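Local coordinates for endonuclease V (Homo sapiens, PDB 6OZE), which probably cleaves RNA near inosine in a metal-dependent reaction, as an inosine-specific endoribonuclease of the RNase H clan, at residues L37-G42 against L59-F64; E66-Y71 against C219-I224. The protein carries 4 engineered substitutions. All blocks are in the same frame, centred on the assembly; numbering follows the deposited sequence.

Interactions 1 and 2 lie toward one edge of the mixed sheet, their centres about 8 Å apart and on the same side of the chain's centre. Interaction 1 pairs strands 39-47 and 54-63 as a hairpin and closes before interaction 2 opens; strand 69-78, the outermost on this side of the sheet, then lies against 54-63. Direct contacts join the two: Val61 O to Val70 N and Ser63 N to Glu68 O, both 2.8 Å and probably hydrogen bonds. Interaction 2 then reaches across 147 intervening residues to the loop between helices 209-218 and 226-242. Local hairpin pairing and a long-range closure therefore meet around the turn that follows Phe64.

Interaction 1: L37-G42 against L59-F64; sequences LQRVGG and LVVLSF. With NA (sodium ion), chain G.
Leu37 and Phe64 each hold CG anti to the backbone N, which turns it toward the other segment, and Leu37 chi2 (60°) then puts CD2 over the ring. Leu37 CD2 sits 3.7 Å from the Phe64 ring centroid and only 12° off the normal, a CH-pi contact over the face. The backbone carbonyls of Leu37 and Phe64 converge on a sodium ion, Leu37 O at 2.3 Å and Phe64 O at 2.7 Å; Gln38 OE1, its chain bent at chi2, and three waters complete six ligands. Phe64 N donates to Gln38 O from well above the carbonyl plane, whereas the Val40-Leu62 pair is bonded both ways, Leu62 N to Val40 O being nearly straight (171°). An alanine in place of Phe64 would probably leave Leu37 CD2 without the ring face it covers and the leucine branch freer to turn. On the sheet face opposite to Val40 and Leu62, Arg39 CB packs on Val61 CG1 at 3.7 Å, and Arg39 NE bonds Met111 O. Hydrogen-bonded and non-hydrogen-bonded pairs alternate, as antiparallel pairing requires, and the two strands are consecutive in the chain: a beta hairpin in the central sheet of an RNase H-like fold, with sodium bound at its open end.

Interaction 2: E66-Y71 against C219-I224; sequences ELEVVY and CSRFRI. Engineered in segment 219-224: Ser220 (natural residue Cys).
Leu67 and Cys219 are the nearest backbone positions across this contact, their CA atoms 7.1 Å apart, and Leu67 takes positive phi and psi in the turn before strand 69-78. No backbone-to-backbone bond forms at that separation; side chains reach backbone oxygens and one another. Leu67 points toward the 219-224 loop with CG anti to its own carbonyl carbon (chi1 -57°), and its two methyls divide the work: CD1 lies 3.6 Å from Cys219 O, while CD2 meets Cys219 SG at 4.1 Å. Cys219 also touches Pro227 of helix 226-242, and Leu67 rests on Leu62 of strand 54-63, so the apolar part of the contact joins the sheet margin to that helix. Arg221 reaches over from the loop, extended through chi1 and chi2 and bent at chi3. Its NH2 donates to Glu66 O at 3.2 Å, but the N-H...O angle of 127° marks the bond as weak. The carbonyl oxygen approaches the guanidinium at its edge, near the plane, and Leu67 CB lies obliquely to the same group. Glu68 OE2 is also near that plane, yet its 4.3 Å to Arg221 NH2 is beyond a salt bridge. NH1 has a long, weak ion pair with Glu226, and NE bonds a glycerol that probably came from the crystallisation liquor. The chemistry thus separates into a buried, mainly apolar contact, in which a leucine methyl also lies against a carbonyl oxygen, and a more exposed polar rim, where a weak hydrogen bond, a carboxylate beyond salt-bridge distance and a long ion pair outside the contact probably give Arg221 a diffuse electrostatic hold.

Interaction 1: L37-G42 against L59-F64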
ATOM      1  N   LEU A  37       1.767  -9.855 -16.458  1.00 26.56           N
ATOM      2  CA  LEU A  37       1.175  -8.755 -15.708  1.00 25.33           C
ATOM      3  C   LEU A  37       0.765  -7.659 -16.682  1.00 26.87           C
ATOM      4  O   LEU A  37       1.602  -7.132 -17.418  1.00 27.34           O
ATOM      5  CB  LEU A  37       2.174  -8.209 -14.689  1.00 23.81           C
ATOM      6  CG  LEU A  37       1.683  -7.015 -13.876  1.00 23.33           C
ATOM      7  CD1 LEU A  37       0.417  -7.366 -13.057  1.00 23.75           C
ATOM      8  CD2 LEU A  37       2.806  -6.518 -12.974  1.00 24.78           C
ATOM      9  N   GLN A  38      -0.521  -7.311 -16.686  1.00 28.50           N
ATOM     10  CA  GLN A  38      -1.043  -6.311 -17.607  1.00 29.09           C
ATOM     11  C   GLN A  38      -1.598  -5.072 -16.926  1.00 26.01           C
ATOM     12  O   GLN A  38      -1.613  -4.007 -17.549  1.00 25.81           O
ATOM     13  CB  GLN A  38      -2.162  -6.912 -18.477  1.00 32.15           C
ATOM     14  CG  GLN A  38      -1.683  -7.942 -19.474  1.00 43.84           C
ATOM     15  CD  GLN A  38      -0.906  -7.312 -20.617  1.00 53.29           C
ATOM     16  OE1 GLN A  38       0.276  -7.008 -20.482  1.00 51.06           O
ATOM     17  NE2 GLN A  38      -1.578  -7.094 -21.741  1.00 69.14           N
ATOM     18  N   ARG A  39      -2.114  -5.192 -15.702  1.00 23.06           N
ATOM     19  CA  ARG A  39      -2.746  -4.071 -15.015  1.00 22.75           C
ATOM     20  C   ARG A  39      -2.346  -4.056 -13.547  1.00 23.37           C
ATOM     21  O   ARG A  39      -2.476  -5.067 -12.849  1.00 23.79           O
ATOM     22  CB  ARG A  39      -4.271  -4.155 -15.129  1.00 23.93           C
ATOM     23  CG  ARG A  39      -4.771  -3.992 -16.556  1.00 26.31           C
ATOM     24  CD  ARG A  39      -6.287  -4.156 -16.651  1.00 29.32           C
ATOM     25  NE  ARG A  39      -6.710  -5.445 -16.119  1.00 30.54           N
ATOM     26  CZ  ARG A  39      -6.668  -6.590 -16.791  1.00 37.59           C
ATOM     27  NH1 ARG A  39      -7.078  -7.706 -16.208  1.00 43.89           N
ATOM     28  NH2 ARG A  39      -6.223  -6.625 -18.040  1.00 39.64           N
ATOM     29  N   VAL A  40      -1.876  -2.900 -13.087  1.00 20.33           N
ATOM     30  CA  VAL A  40      -1.467  -2.689 -11.704  0.75 20.24           C
ATOM     31  C   VAL A  40      -2.326  -1.567 -11.139  1.00 20.93           C
ATOM     32  O   VAL A  40      -2.453  -0.511 -11.765  1.00 22.07           O
ATOM     33  CB  VAL A  40       0.026  -2.316 -11.612  0.75 19.94           C
ATOM     34  CG1 VAL A  40       0.428  -2.060 -10.176  0.75 18.71           C
ATOM     35  CG2 VAL A  40       0.907  -3.406 -12.229  0.75 23.77           C
ATOM     36  N   GLY A  41      -2.904  -1.793  -9.967  1.00 19.21           N
ATOM     37  CA  GLY A  41      -3.752  -0.809  -9.344  1.00 21.10           C
ATOM     38  C   GLY A  41      -3.003  -0.046  -8.264  1.00 20.10           C
ATOM     39  O   GLY A  41      -1.992  -0.511  -7.722  1.00 18.96           O
ATOM     40  N   GLY A  42      -3.506   1.151  -7.985  1.00 17.55           N
ATOM     41  CA  GLY A  42      -3.007   1.957  -6.885  1.00 15.91           C
ATOM     42  C   GLY A  42      -4.189   2.527  -6.125  1.00 16.27           C
ATOM     43  O   GLY A  42      -5.230   2.835  -6.715  1.00 18.86           O
ATOM     44  N   LEU A  59      -9.039   5.033  -6.462  1.00 19.00           N
ATOM     45  CA  LEU A  59      -8.520   3.812  -7.073  1.00 17.28           C
ATOM     46  C   LEU A  59      -8.143   4.124  -8.504  1.00 19.09           C
ATOM     47  O   LEU A  59      -8.946   4.692  -9.253  1.00 21.19           O
ATOM     48  CB  LEU A  59      -9.591   2.712  -7.034  1.00 20.27           C
ATOM     49  CG  LEU A  59      -9.354   1.490  -7.929  1.00 20.68           C
ATOM     50  CD1 LEU A  59      -8.149   0.703  -7.423  1.00 21.81           C
ATOM     51  CD2 LEU A  59     -10.594   0.609  -7.934  1.00 22.40           C
ATOM     52  N   VAL A  60      -6.912   3.765  -8.882  1.00 17.58           N
ATOM     53  CA  VAL A  60      -6.467   3.897 -10.262  1.00 20.33           C
ATOM     54  C   VAL A  60      -5.978   2.538 -10.739  1.00 20.55           C
ATOM     55  O   VAL A  60      -5.548   1.698  -9.943  1.00 21.33           O
ATOM     56  CB  VAL A  60      -5.369   4.964 -10.455  1.00 20.66           C
ATOM     57  CG1 VAL A  60      -5.878   6.342 -10.019  1.00 24.03           C
ATOM     58  CG2 VAL A  60      -4.071   4.568  -9.710  1.00 21.28           C
ATOM     59  N   VAL A  61      -6.108   2.299 -12.036  1.00 19.63           N
ATOM     60  CA  VAL A  61      -5.497   1.130 -12.661  1.00 21.18           C
ATOM     61  C   VAL A  61      -4.615   1.620 -13.796  1.00 20.53           C
ATOM     62  O   VAL A  61      -5.036   2.465 -14.595  1.00 21.75           O
ATOM     63  CB  VAL A  61      -6.547   0.136 -13.185  1.00 23.90           C
ATOM     64  CG1 VAL A  61      -5.856  -1.102 -13.777  1.00 26.41           C
ATOM     65  CG2 VAL A  61      -7.521  -0.247 -12.056  1.00 22.48           C
ATOM     66  N   LEU A  62      -3.386   1.106 -13.858  1.00 19.90           N
ATOM     67  CA  LEU A  62      -2.438   1.459 -14.900  1.00 21.52           C
ATOM     68  C   LEU A  62      -2.071   0.223 -15.713  1.00 22.61           C
ATOM     69  O   LEU A  62      -2.022  -0.897 -15.195  1.00 21.29           O
ATOM     70  CB  LEU A  62      -1.141   2.041 -14.301  1.00 22.16           C
ATOM     71  CG  LEU A  62      -1.142   3.492 -13.819  1.00 24.71           C
ATOM     72  CD1 LEU A  62      -2.136   3.754 -12.697  1.00 29.09           C
ATOM     73  CD2 LEU A  62       0.273   3.880 -13.385  1.00 24.33           C
ATOM     74  N   SER A  63      -1.821   0.431 -16.993  1.00 24.85           N
ATOM     75  CA  SER A  63      -1.267  -0.639 -17.801  1.00 22.48           C
ATOM     76  C   SER A  63       0.154  -0.941 -17.340  1.00 23.99           C
ATOM     77  O   SER A  63       0.830  -0.098 -16.750  1.00 24.63           O
ATOM     78  CB  SER A  63      -1.267  -0.222 -19.261  1.00 27.91           C
ATOM     79  OG  SER A  63      -0.521   0.969 -19.455  1.00 31.42           O
ATOM     80  N   PHE A  64       0.592  -2.166 -17.592  1.00 23.49           N
ATOM     81  CA  PHE A  64       1.949  -2.554 -17.253  1.00 23.42           C
ATOM     82  C   PHE A  64       2.548  -3.284 -18.442  1.00 24.52           C
ATOM     83  O   PHE A  64       1.906  -4.178 -18.999  1.00 27.51           O
ATOM     84  CB  PHE A  64       1.956  -3.496 -16.037  1.00 25.51           C
ATOM     85  CG  PHE A  64       3.343  -3.837 -15.571  1.00 24.17           C
ATOM     86  CD1 PHE A  64       4.017  -4.929 -16.095  1.00 25.31           C
ATOM     87  CD2 PHE A  64       3.978  -3.040 -14.641  1.00 22.95           C
ATOM     88  CE1 PHE A  64       5.311  -5.224 -15.684  1.00 23.55           C
ATOM     89  CE2 PHE A  64       5.283  -3.336 -14.223  1.00 26.16           C
ATOM     90  CZ  PHE A  64       5.934  -4.435 -14.750  1.00 25.81           C
TER
HETATM   91 NA    NA G 306       2.434  -6.792 -19.508  1.00 40.96          NA
HETATM   92  O   HOH W   1       2.768  -6.006 -21.933  1.00 57.30           O
HETATM   93  O   HOH W   2       4.550  -7.559 -18.381  1.00 35.08           O
HETATM   94  O   HOH W   3       3.030  -9.449 -20.130  1.00 45.41           O

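Interaction 2: E66-Y71 against C219-I224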
ATOM      1  N   GLU A  66       3.699  -0.227 -19.396  1.00 24.26           N
ATOM      2  CA  GLU A  66       3.654   1.140 -19.911  1.00 28.12           C
ATOM      3  C   GLU A  66       3.324   2.171 -18.834  1.00 26.39           C
ATOM      4  O   GLU A  66       3.680   3.348 -18.987  1.00 28.95           O
ATOM      5  CB  GLU A  66       2.637   1.244 -21.046  1.00 35.88           C
ATOM      6  CG  GLU A  66       2.986   0.408 -22.269  1.00 40.44           C
ATOM      7  CD  GLU A  66       2.427  -1.007 -22.209  1.00 47.81           C
ATOM      8  OE1 GLU A  66       1.847  -1.393 -21.167  1.00 40.43           O
ATOM      9  OE2 GLU A  66       2.568  -1.734 -23.220  1.00 57.70           O
ATOM     10  N   LEU A  67       2.611   1.769 -17.779  1.00 23.43           N
ATOM     11  CA  LEU A  67       2.246   2.659 -16.671  1.00 23.90           C
ATOM     12  C   LEU A  67       1.367   3.827 -17.124  1.00 30.37           C
ATOM     13  O   LEU A  67       1.550   4.970 -16.693  1.00 30.08           O
ATOM     14  CB  LEU A  67       3.469   3.129 -15.874  1.00 26.57           C
ATOM     15  CG  LEU A  67       4.321   1.999 -15.287  1.00 26.63           C
ATOM     16  CD1 LEU A  67       5.573   2.594 -14.633  1.00 27.80           C
ATOM     17  CD2 LEU A  67       3.509   1.179 -14.285  1.00 27.14           C
ATOM     18  N   GLU A  68       0.401   3.546 -18.003  1.00 26.61           N
ATOM     19  CA  GLU A  68      -0.587   4.537 -18.420  1.00 28.90           C
ATOM     20  C   GLU A  68      -1.881   4.302 -17.666  1.00 25.27           C
ATOM     21  O   GLU A  68      -2.290   3.157 -17.459  1.00 25.91           O
ATOM     22  CB  GLU A  68      -0.872   4.441 -19.918  1.00 32.57           C
ATOM     23  CG  GLU A  68       0.319   4.850 -20.778  1.00 50.78           C
ATOM     24  CD  GLU A  68       0.733   6.292 -20.540  1.00 78.36           C
ATOM     25  OE1 GLU A  68      -0.120   7.194 -20.698  1.00 90.50           O
ATOM     26  OE2 GLU A  68       1.906   6.524 -20.180  1.00 88.71           O
ATOM     27  N   VAL A  69      -2.520   5.385 -17.224  1.00 27.49           N
ATOM     28  CA  VAL A  69      -3.777   5.236 -16.497  1.00 26.17           C
ATOM     29  C   VAL A  69      -4.861   4.753 -17.452  1.00 27.62           C
ATOM     30  O   VAL A  69      -5.121   5.377 -18.488  1.00 31.35           O
ATOM     31  CB  VAL A  69      -4.177   6.549 -15.804  1.00 27.63           C
ATOM     32  CG1 VAL A  69      -5.548   6.406 -15.139  1.00 29.13           C
ATOM     33  CG2 VAL A  69      -3.143   6.938 -14.750  1.00 28.39           C
ATOM     34  N   VAL A  70      -5.511   3.642 -17.096  1.00 25.54           N
ATOM     35  CA  VAL A  70      -6.650   3.129 -17.853  1.00 26.86           C
ATOM     36  C   VAL A  70      -7.965   3.223 -17.091  1.00 27.81           C
ATOM     37  O   VAL A  70      -9.032   3.073 -17.708  1.00 31.44           O
ATOM     38  CB  VAL A  70      -6.405   1.691 -18.366  1.00 28.53           C
ATOM     39  CG1 VAL A  70      -5.227   1.664 -19.330  1.00 32.40           C
ATOM     40  CG2 VAL A  70      -6.122   0.753 -17.211  1.00 28.04           C
ATOM     41  N   TYR A  71      -7.927   3.482 -15.789  1.00 24.15           N
ATOM     42  CA  TYR A  71      -9.142   3.643 -14.998  1.00 23.91           C
ATOM     43  C   TYR A  71      -8.816   4.523 -13.808  1.00 23.05           C
ATOM     44  O   TYR A  71      -7.748   4.384 -13.207  1.00 22.46           O
ATOM     45  CB  TYR A  71      -9.646   2.291 -14.473  1.00 25.45           C
ATOM     46  CG  TYR A  71     -10.886   2.390 -13.605  1.00 23.75           C
ATOM     47  CD1 TYR A  71     -12.138   2.409 -14.175  1.00 26.66           C
ATOM     48  CD2 TYR A  71     -10.788   2.460 -12.220  1.00 24.41           C
ATOM     49  CE1 TYR A  71     -13.277   2.494 -13.398  1.00 29.90           C
ATOM     50  CE2 TYR A  71     -11.941   2.550 -11.426  1.00 26.51           C
ATOM     51  CZ  TYR A  71     -13.169   2.570 -12.031  1.00 27.40           C
ATOM     52  OH  TYR A  71     -14.325   2.652 -11.269  1.00 30.63           O
ATOM     53  N   CYS A 219       7.569  -0.285 -11.201  1.00 20.73           N
ATOM     54  CA  CYS A 219       6.494   0.689 -11.321  1.00 20.90           C
ATOM     55  C   CYS A 219       6.930   2.111 -11.014  1.00 22.66           C
ATOM     56  O   CYS A 219       6.092   3.015 -11.065  1.00 23.69           O
ATOM     57  CB  CYS A 219       5.314   0.307 -10.413  1.00 21.41           C
ATOM     58  SG  CYS A 219       4.444  -1.134 -10.976  1.00 22.93           S
ATOM     59  N   SER A 220       8.212   2.351 -10.750  1.00 22.16           N
ATOM     60  CA  SER A 220       8.692   3.656 -10.308  1.00 22.35           C
ATOM     61  C   SER A 220       9.312   4.410 -11.482  1.00 26.25           C
ATOM     62  O   SER A 220      10.386   4.048 -11.971  1.00 32.39           O
ATOM     63  CB  SER A 220       9.685   3.508  -9.157  1.00 25.08           C
ATOM     64  OG  SER A 220       9.032   2.982  -8.013  1.00 27.30           O
ATOM     65  N   ARG A 221       8.628   5.450 -11.938  1.00 22.79           N
ATOM     66  CA  ARG A 221       9.154   6.406 -12.900  1.00 25.49           C
ATOM     67  C   ARG A 221       9.775   7.596 -12.179  1.00 29.11           C
ATOM     68  O   ARG A 221      10.823   8.111 -12.591  1.00 33.90           O
ATOM     69  CB  ARG A 221       8.001   6.863 -13.802  1.00 34.12           C
ATOM     70  CG  ARG A 221       8.334   7.933 -14.817  1.00 55.24           C
ATOM     71  CD  ARG A 221       7.124   8.207 -15.706  1.00 63.57           C
ATOM     72  NE  ARG A 221       6.833   7.073 -16.581  1.00 69.55           N
ATOM     73  CZ  ARG A 221       5.643   6.819 -17.117  1.00 79.38           C
ATOM     74  NH1 ARG A 221       4.611   7.612 -16.863  1.00 84.66           N
ATOM     75  NH2 ARG A 221       5.482   5.762 -17.902  1.00 78.13           N
ATOM     76  N   PHE A 222       9.141   8.029 -11.098  1.00 27.08           N
ATOM     77  CA  PHE A 222       9.646   8.982 -10.127  1.00 27.75           C
ATOM     78  C   PHE A 222       9.870   8.231  -8.813  1.00 28.08           C
ATOM     79  O   PHE A 222       9.840   6.995  -8.775  1.00 37.40           O
ATOM     80  CB  PHE A 222       8.658  10.154 -10.025  1.00 32.81           C
ATOM     81  CG  PHE A 222       8.351  10.798 -11.349  1.00 39.47           C
ATOM     82  CD1 PHE A 222       9.235  11.707 -11.913  1.00 48.32           C
ATOM     83  CD2 PHE A 222       7.189  10.487 -12.039  1.00 35.54           C
ATOM     84  CE1 PHE A 222       8.957  12.303 -13.136  1.00 53.71           C
ATOM     85  CE2 PHE A 222       6.907  11.075 -13.260  1.00 45.16           C
ATOM     86  CZ  PHE A 222       7.793  11.987 -13.809  1.00 52.70           C
ATOM     87  N   ARG A 223      10.090   8.965  -7.718  1.00 28.06           N
ATOM     88  CA  ARG A 223      10.350   8.281  -6.453  1.00 30.40           C
ATOM     89  C   ARG A 223       9.123   7.514  -5.971  1.00 24.65           C
ATOM     90  O   ARG A 223       9.232   6.375  -5.507  1.00 27.24           O
ATOM     91  CB  ARG A 223      10.851   9.262  -5.387  1.00 36.60           C
ATOM     92  CG  ARG A 223      11.198   8.586  -4.065  1.00 40.17           C
ATOM     93  CD  ARG A 223      11.328   9.580  -2.910  1.00 50.72           C
ATOM     94  NE  ARG A 223      11.230   8.899  -1.617  1.00 52.11           N
ATOM     95  CZ  ARG A 223      10.255   9.087  -0.735  1.00 58.48           C
ATOM     96  NH1 ARG A 223       9.283   9.956  -0.984  1.00 52.45           N
ATOM     97  NH2 ARG A 223      10.256   8.412   0.407  1.00 62.12           N
ATOM     98  N   ILE A 224       7.940   8.104  -6.079  1.00 24.04           N
ATOM     99  CA  ILE A 224       6.720   7.403  -5.676  1.00 25.49           C
ATOM    100  C   ILE A 224       6.250   6.535  -6.842  1.00 20.55           C
ATOM    101  O   ILE A 224       6.054   7.063  -7.950  1.00 23.28           O
ATOM    102  CB  ILE A 224       5.652   8.415  -5.291  1.00 23.56           C
ATOM    103  CG1 ILE A 224       6.192   9.362  -4.220  1.00 30.26           C
ATOM    104  CG2 ILE A 224       4.376   7.704  -4.828  1.00 23.85           C
ATOM    105  CD1 ILE A 224       6.643   8.652  -2.965  1.00 33.94           C
TER